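Local coordinates for myosin-I heavy chain (Dictyostelium discoideum, PDB 5EJY), which is an actin-based class VII motor with ATPase activity that takes part in the early steps of phagocytosis and adhesion, represented here by its first MyTH4-FERM tail region, at residues A[321-326]-A[332-337]; A[313-318]-A[400-405]; A[338-343]-A[394-399]. One frame throughout, in Å; residues are numbered along the deposited sequence.

Three helices of the FERM central lobe, 304-322, 331-346 and 390-402, meet in pairs, and each contact samples one pair: the end of 304-322 and the turn after it against 331-346 in contact 1, the first and last in contact 2, the last two in contact 3. Contact 1 is buried and combines apolar packing with a side-chain amide bonded to a backbone carbonyl. Contacts 2 and 3 are partly buried and depend on packing; contact 2 reaches outward through a carboxylate at a ring edge, contact 3 through a glutamine at the surface. Tyr333 of contact 1 reaches across to contact 2, while Leu400 CD1 lies 3.7 Å from Leu340 CD1 of contact 3.

Contact 1: A[321-326]-A[332-337]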
# COMPACT_ATOMS: atom_id res chain seq x y z
N ASP A 321 7.47 -19.38 -6.87
CA ASP A 321 7.54 -19.85 -5.50
C ASP A 321 8.22 -21.23 -5.43
O ASP A 321 8.95 -21.51 -4.49
CB ASP A 321 6.15 -19.91 -4.86
CG ASP A 321 5.61 -18.53 -4.48
OD1 ASP A 321 6.41 -17.59 -4.35
OD2 ASP A 321 4.39 -18.41 -4.30
N LEU A 322 7.99 -22.08 -6.42
CA LEU A 322 8.59 -23.42 -6.41
C LEU A 322 10.07 -23.38 -6.75
O LEU A 322 10.78 -24.39 -6.63
CB LEU A 322 7.80 -24.37 -7.32
CG LEU A 322 6.37 -24.58 -6.83
CD1 LEU A 322 5.58 -25.52 -7.73
CD2 LEU A 322 6.39 -25.12 -5.38
N PHE A 323 10.55 -22.20 -7.15
CA PHE A 323 11.98 -21.96 -7.37
C PHE A 323 12.60 -21.32 -6.13
O PHE A 323 13.79 -21.01 -6.10
CB PHE A 323 12.21 -21.07 -8.61
CG PHE A 323 12.50 -21.84 -9.88
CD1 PHE A 323 11.97 -23.10 -10.09
CD2 PHE A 323 13.32 -21.30 -10.87
CE1 PHE A 323 12.24 -23.81 -11.26
CE2 PHE A 323 13.59 -22.00 -12.04
CZ PHE A 323 13.05 -23.26 -12.23
N ASN A 324 11.78 -21.14 -5.10
CA ASN A 324 12.21 -20.54 -3.84
C ASN A 324 12.55 -21.66 -2.86
O ASN A 324 11.69 -22.48 -2.54
CB ASN A 324 11.06 -19.68 -3.29
CG ASN A 324 11.41 -18.95 -2.01
OD1 ASN A 324 12.24 -19.40 -1.22
ND2 ASN A 324 10.78 -17.80 -1.79
N SER A 325 13.80 -21.72 -2.39
CA SER A 325 14.21 -22.83 -1.51
C SER A 325 13.39 -22.93 -0.21
O SER A 325 13.30 -24.00 0.38
CB SER A 325 15.72 -22.79 -1.21
OG SER A 325 16.09 -21.59 -0.56
N ASN A 326 12.78 -21.83 0.21
CA ASN A 326 11.93 -21.86 1.41
C ASN A 326 10.67 -22.68 1.19
O ASN A 326 10.03 -23.10 2.15
CB ASN A 326 11.52 -20.45 1.84
CG ASN A 326 12.64 -19.67 2.48
OD1 ASN A 326 13.50 -20.25 3.15
ND2 ASN A 326 12.65 -18.36 2.29
N ASP A 332 15.06 -32.15 -8.98
CA ASP A 332 14.44 -32.90 -10.07
C ASP A 332 13.17 -32.19 -10.52
O ASP A 332 12.95 -32.00 -11.72
CB ASP A 332 14.09 -34.33 -9.64
CG ASP A 332 15.30 -35.25 -9.61
OD1 ASP A 332 16.38 -34.90 -10.14
OD2 ASP A 332 15.16 -36.36 -9.05
N TYR A 333 12.33 -31.83 -9.56
CA TYR A 333 11.07 -31.17 -9.89
C TYR A 333 11.31 -29.82 -10.56
O TYR A 333 10.70 -29.52 -11.59
CB TYR A 333 10.20 -30.96 -8.65
CG TYR A 333 8.91 -30.25 -8.98
CD1 TYR A 333 8.82 -28.86 -8.94
CD2 TYR A 333 7.78 -30.97 -9.35
CE1 TYR A 333 7.64 -28.21 -9.25
CE2 TYR A 333 6.60 -30.33 -9.66
CZ TYR A 333 6.53 -28.95 -9.61
OH TYR A 333 5.34 -28.33 -9.92
N GLN A 334 12.18 -29.01 -9.98
CA GLN A 334 12.48 -27.71 -10.54
C GLN A 334 12.99 -27.86 -11.97
O GLN A 334 12.63 -27.09 -12.87
CB GLN A 334 13.47 -26.96 -9.66
CG GLN A 334 12.92 -26.63 -8.28
CD GLN A 334 13.99 -26.14 -7.31
OE1 GLN A 334 15.14 -26.56 -7.38
NE2 GLN A 334 13.60 -25.24 -6.41
N ILE A 335 13.81 -28.89 -12.17
CA ILE A 335 14.34 -29.19 -13.49
C ILE A 335 13.22 -29.50 -14.47
O ILE A 335 13.25 -29.04 -15.61
CB ILE A 335 15.29 -30.41 -13.45
CG1 ILE A 335 16.59 -30.03 -12.75
CG2 ILE A 335 15.61 -30.89 -14.86
CD1 ILE A 335 17.23 -28.80 -13.34
N SER A 336 12.23 -30.27 -14.03
CA SER A 336 11.15 -30.67 -14.92
C SER A 336 10.28 -29.48 -15.38
O SER A 336 9.95 -29.37 -16.56
CB SER A 336 10.28 -31.74 -14.28
OG SER A 336 9.71 -31.25 -13.08
N ILE A 337 9.90 -28.60 -14.45
CA ILE A 337 9.13 -27.42 -14.84
C ILE A 337 9.96 -26.39 -15.61
O ILE A 337 9.48 -25.81 -16.60
CB ILE A 337 8.39 -26.76 -13.64
CG1 ILE A 337 9.37 -26.39 -12.52
CG2 ILE A 337 7.27 -27.67 -13.13
CD1 ILE A 337 8.71 -25.57 -11.36
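Phe323 brings CE1 of its ring to 3.7 Å from Gln334 CB, where the chain leaves helix 304-322 and soon enters helix 331-346. This is the connection between two successive helices of the all-helical FERM central lobe, and it illustrates how a turn can be tied to the helix that follows it. Gln334 O lies at the edge of the same ring, near its plane. Beyond CB the glutamine chain runs extended, with CG anti to its own carbonyl carbon (chi1 -64°), which carries the amide past the ring and on to the preceding residue. There Gln334 NE2 donates to Leu322 O at 3.0 Å. The bond is nearly straight, 172° at the hydrogen, and lies in the carbonyl plane on a lone pair of the oxygen, while that oxygen lies almost in the amide plane. One buried side chain thus satisfies the main-chain acceptor Leu322 O, and the bond fixes the rotation of the amide, whose plane stands 67° from the phenylalanine ring.

Apolar groups fill in beside this bond. Ile337 brings CD1 to 3.9 Å from Phe323 CE1, and the same methyl lies 4.3 Å from Leu322 CB, so it serves both residues. Further along its side chain, Leu322 CD1 slants across the end of Tyr333, 3.7 Å from its CE1. The phenol does not look to the turn for its polar partner: Tyr333 OH bonds to Leu400 O on helix 390-402, and its ring meets His404 edge-to-face. The chain itself continues in an Asx turn, in which Asn324 OD1 accepts from Asn326 N at 2.9 Å.

Contact 2: A[313-318]-A[400-405]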
# COMPACT_ATOMS: atom_id res chain seq x y z
N PHE A 313 -1.70 -15.50 -14.46
CA PHE A 313 -0.92 -14.74 -13.49
C PHE A 313 -0.47 -15.70 -12.38
O PHE A 313 0.70 -15.70 -11.97
CB PHE A 313 -1.74 -13.59 -12.88
CG PHE A 313 -1.75 -12.31 -13.71
CD1 PHE A 313 -0.63 -11.91 -14.42
CD2 PHE A 313 -2.88 -11.49 -13.74
CE1 PHE A 313 -0.64 -10.73 -15.17
CE2 PHE A 313 -2.89 -10.31 -14.47
CZ PHE A 313 -1.77 -9.93 -15.19
N TYR A 314 -1.39 -16.52 -11.91
CA TYR A 314 -1.05 -17.43 -10.82
C TYR A 314 0.04 -18.45 -11.16
O TYR A 314 0.93 -18.70 -10.34
CB TYR A 314 -2.29 -18.14 -10.26
CG TYR A 314 -1.90 -19.19 -9.23
CD1 TYR A 314 -1.19 -18.83 -8.09
CD2 TYR A 314 -2.20 -20.53 -9.43
CE1 TYR A 314 -0.80 -19.78 -7.15
CE2 TYR A 314 -1.82 -21.50 -8.48
CZ TYR A 314 -1.13 -21.11 -7.35
OH TYR A 314 -0.75 -22.07 -6.42
N TYR A 315 -0.00 -19.05 -12.36
CA TYR A 315 1.03 -20.01 -12.74
C TYR A 315 2.42 -19.40 -12.65
O TYR A 315 3.36 -20.07 -12.24
CB TYR A 315 0.82 -20.56 -14.16
CG TYR A 315 -0.51 -21.24 -14.38
CD1 TYR A 315 -1.16 -21.90 -13.36
CD2 TYR A 315 -1.13 -21.18 -15.63
CE1 TYR A 315 -2.38 -22.51 -13.58
CE2 TYR A 315 -2.34 -21.79 -15.86
CZ TYR A 315 -2.97 -22.45 -14.83
OH TYR A 315 -4.19 -23.05 -15.05
N HIS A 316 2.57 -18.14 -13.04
CA HIS A 316 3.87 -17.48 -12.94
C HIS A 316 4.30 -17.37 -11.49
O HIS A 316 5.48 -17.55 -11.17
CB HIS A 316 3.82 -16.07 -13.56
CG HIS A 316 3.61 -16.07 -15.04
ND1 HIS A 316 2.38 -15.83 -15.61
CD2 HIS A 316 4.47 -16.28 -16.06
CE1 HIS A 316 2.49 -15.89 -16.93
NE2 HIS A 316 3.75 -16.15 -17.22
N GLN A 317 3.35 -17.04 -10.63
CA GLN A 317 3.59 -16.91 -9.19
C GLN A 317 4.02 -18.24 -8.57
O GLN A 317 5.01 -18.30 -7.84
CB GLN A 317 2.33 -16.39 -8.51
CG GLN A 317 2.29 -16.51 -7.00
CD GLN A 317 1.01 -15.92 -6.42
OE1 GLN A 317 0.45 -14.98 -6.98
NE2 GLN A 317 0.53 -16.49 -5.32
N LEU A 318 3.25 -19.28 -8.84
CA LEU A 318 3.55 -20.62 -8.31
C LEU A 318 4.89 -21.14 -8.80
O LEU A 318 5.68 -21.68 -8.03
CB LEU A 318 2.44 -21.58 -8.68
CG LEU A 318 2.58 -23.04 -8.20
CD1 LEU A 318 2.82 -23.12 -6.69
CD2 LEU A 318 1.32 -23.78 -8.59
N LEU A 400 2.36 -30.14 -14.19
CA LEU A 400 3.33 -30.36 -13.12
C LEU A 400 3.14 -29.35 -11.99
O LEU A 400 3.32 -29.68 -10.81
CB LEU A 400 4.75 -30.26 -13.68
CG LEU A 400 5.22 -31.45 -14.51
CD1 LEU A 400 6.55 -31.16 -15.18
CD2 LEU A 400 5.33 -32.69 -13.62
N LEU A 401 2.80 -28.12 -12.36
CA LEU A 401 2.56 -27.07 -11.38
C LEU A 401 1.29 -27.37 -10.59
O LEU A 401 1.28 -27.31 -9.36
CB LEU A 401 2.44 -25.69 -12.07
CG LEU A 401 3.71 -25.10 -12.69
CD1 LEU A 401 3.39 -23.78 -13.40
CD2 LEU A 401 4.78 -24.87 -11.63
N GLU A 402 0.23 -27.72 -11.30
CA GLU A 402 -1.08 -27.93 -10.68
C GLU A 402 -1.12 -29.12 -9.72
O GLU A 402 -1.99 -29.19 -8.85
CB GLU A 402 -2.18 -28.08 -11.74
CG GLU A 402 -2.59 -26.77 -12.40
CD GLU A 402 -3.21 -25.79 -11.42
OE1 GLU A 402 -3.58 -26.22 -10.31
OE2 GLU A 402 -3.35 -24.60 -11.76
N LYS A 403 -0.19 -30.06 -9.89
CA LYS A 403 -0.19 -31.27 -9.06
C LYS A 403 0.78 -31.19 -7.89
O LYS A 403 0.86 -32.12 -7.08
CB LYS A 403 0.10 -32.52 -9.90
CG LYS A 403 -0.98 -32.84 -10.93
CD LYS A 403 -2.33 -33.08 -10.28
CE LYS A 403 -3.39 -33.48 -11.30
N HIS A 404 1.54 -30.10 -7.79
CA HIS A 404 2.43 -29.91 -6.65
C HIS A 404 1.61 -29.69 -5.38
O HIS A 404 0.56 -29.04 -5.43
CB HIS A 404 3.37 -28.73 -6.88
CG HIS A 404 4.50 -28.66 -5.91
ND1 HIS A 404 4.35 -28.18 -4.62
CD2 HIS A 404 5.80 -29.03 -6.03
CE1 HIS A 404 5.52 -28.26 -4.00
NE2 HIS A 404 6.41 -28.76 -4.83
N PRO A 405 2.06 -30.25 -4.24
CA PRO A 405 1.35 -30.10 -2.96
C PRO A 405 0.98 -28.66 -2.62
O PRO A 405 -0.04 -28.42 -1.98
CB PRO A 405 2.37 -30.63 -1.93
CG PRO A 405 3.17 -31.61 -2.68
CD PRO A 405 3.27 -31.09 -4.10
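Leu318 and Leu401 form the inner part of this contact, where helix 304-322 packs against the C-terminal part of helix 390-402 within the FERM central lobe. The CD2 branch of Leu318 lies 4.1 Å from Leu401 CB and reaches the backbone as well, standing 3.6 Å from Leu401 O. Leu401 answers with CD1, which rests against the preceding turn of the other helix: it is 3.9 Å from Tyr315 O and 4.2 Å from Tyr315 CB. Each leucine therefore touches both a side chain and a carbonyl of its partner helix, a close fit made without a polar bond between the segments.

Beside the leucines the chemistry changes. Glu402 approaches the Tyr315 ring at its edge, near the ring plane, with OE2 2.9 Å from CE1; the carboxylate plane is turned 81° from the ring. That approach is unusually short for a carbon–oxygen pair, so its exact length is doubtful and it does not count as a bond; Tyr315 OH stays 3.7 Å from Glu402 OE2. A bend at chi2 (-64°) folds the glutamate chain back so that its carboxylate can reach this edge.

Further out, Glu402 OE1 receives a weak hydrogen bond from Asn408 ND2, and the backbone N of that asparagine bonds to Tyr314 OH. Leu401 is packed from further sides by Leu322 and Tyr333. Its carbonyl oxygen, already touched by Leu318, also accepts from His404 N at 3.2 Å.

Contact 3: A[338-343]-A[394-399]; sequences GSLKLQ and KKQMVQ
An antiparallel helix pair brings 338-343 of helix 331-346 against 394-399 of helix 390-402, with the axes of the two segments 8.7 Å apart at closest and a crossing angle of -156°. Leu340 carries most of the packing. Its CD1 settles between the CB of Gln396 and the backbone N of Met397, 3.5 Å from each. Alongside, Leu340 CB and Met397 CB lie 4.0 Å apart. Within the FERM central lobe this leucine also touches His385, so it is enclosed by more than the one neighbouring helix.

Gln396 flanks it at the exposed margin. The two side chains cross at about a right angle, and Gln396 OE1 stays at packing distance from Leu340 CD2, 4.1 Å. On the other flank Met397 presents its sulfur to the aliphatic root of a lysine: SD is 3.8 Å from Lys341 CB, while a bend at chi3 (66°) turns the terminal methyl away from that residue. Lys341 then runs extended from the contact, its CG anti to the backbone N, and delivers NZ to Lys364 O.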
# COMPACT_ATOMS: atom_id res chain seq x y z
N GLY A 338 11.19 -26.17 -15.18
CA GLY A 338 12.05 -25.18 -15.83
C GLY A 338 12.47 -25.58 -17.24
O GLY A 338 12.62 -24.72 -18.11
N SER A 339 12.65 -26.88 -17.46
CA SER A 339 13.03 -27.37 -18.78
C SER A 339 11.88 -27.24 -19.78
O SER A 339 12.10 -26.94 -20.95
CB SER A 339 13.54 -28.82 -18.72
OG SER A 339 12.49 -29.73 -18.42
N LEU A 340 10.66 -27.48 -19.31
CA LEU A 340 9.48 -27.28 -20.14
C LEU A 340 9.29 -25.81 -20.49
O LEU A 340 8.97 -25.46 -21.63
CB LEU A 340 8.23 -27.86 -19.47
CG LEU A 340 8.15 -29.39 -19.52
CD1 LEU A 340 7.08 -29.93 -18.60
CD2 LEU A 340 7.93 -29.87 -20.96
N LYS A 341 9.51 -24.93 -19.51
CA LYS A 341 9.40 -23.49 -19.73
C LYS A 341 10.40 -23.03 -20.80
O LYS A 341 10.09 -22.16 -21.63
CB LYS A 341 9.60 -22.73 -18.42
CG LYS A 341 9.46 -21.21 -18.52
CD LYS A 341 9.55 -20.56 -17.14
CE LYS A 341 10.00 -19.10 -17.21
NZ LYS A 341 10.31 -18.56 -15.83
N LEU A 342 11.59 -23.61 -20.78
CA LEU A 342 12.60 -23.26 -21.76
C LEU A 342 12.20 -23.73 -23.16
O LEU A 342 12.40 -23.01 -24.15
CB LEU A 342 13.97 -23.83 -21.37
CG LEU A 342 15.15 -23.43 -22.26
CD1 LEU A 342 15.23 -21.92 -22.42
CD2 LEU A 342 16.46 -23.98 -21.70
N GLN A 343 11.62 -24.92 -23.25
CA GLN A 343 11.18 -25.44 -24.53
C GLN A 343 10.06 -24.56 -25.10
O GLN A 343 9.94 -24.38 -26.31
CB GLN A 343 10.70 -26.88 -24.40
CG GLN A 343 10.23 -27.52 -25.71
CD GLN A 343 11.32 -27.57 -26.78
OE1 GLN A 343 11.03 -27.70 -27.97
NE2 GLN A 343 12.58 -27.46 -26.36
N LYS A 394 3.86 -26.04 -22.76
CA LYS A 394 3.12 -25.28 -21.76
C LYS A 394 2.13 -26.15 -20.98
O LYS A 394 2.03 -26.05 -19.76
CB LYS A 394 2.41 -24.08 -22.37
CG LYS A 394 1.75 -23.16 -21.33
CD LYS A 394 0.98 -22.02 -21.97
CE LYS A 394 0.44 -21.04 -20.93
NZ LYS A 394 1.40 -19.92 -20.67
N LYS A 395 1.38 -27.00 -21.68
CA LYS A 395 0.40 -27.87 -21.03
C LYS A 395 1.06 -28.81 -20.00
O LYS A 395 0.52 -29.04 -18.91
CB LYS A 395 -0.38 -28.68 -22.06
N GLN A 396 2.21 -29.35 -20.35
CA GLN A 396 2.91 -30.25 -19.45
C GLN A 396 3.38 -29.51 -18.19
O GLN A 396 3.24 -30.02 -17.09
CB GLN A 396 4.09 -30.92 -20.15
CG GLN A 396 3.71 -31.93 -21.23
CD GLN A 396 4.88 -32.79 -21.64
OE1 GLN A 396 5.65 -33.26 -20.80
NE2 GLN A 396 5.04 -33.00 -22.95
N MET A 397 3.94 -28.31 -18.38
CA MET A 397 4.38 -27.48 -17.26
C MET A 397 3.23 -27.17 -16.30
O MET A 397 3.35 -27.35 -15.09
CB MET A 397 5.00 -26.17 -17.78
CG MET A 397 5.66 -25.30 -16.72
SD MET A 397 6.13 -23.68 -17.36
CE MET A 397 4.51 -22.99 -17.72
N VAL A 398 2.11 -26.71 -16.86
CA VAL A 398 0.94 -26.39 -16.05
C VAL A 398 0.45 -27.60 -15.26
O VAL A 398 0.02 -27.47 -14.11
CB VAL A 398 -0.19 -25.79 -16.90
CG1 VAL A 398 -1.48 -25.68 -16.11
CG2 VAL A 398 0.23 -24.43 -17.44
N GLN A 399 0.52 -28.78 -15.87
CA GLN A 399 0.15 -30.01 -15.19
C GLN A 399 1.05 -30.26 -13.99
O GLN A 399 0.58 -30.56 -12.90
CB GLN A 399 0.21 -31.20 -16.15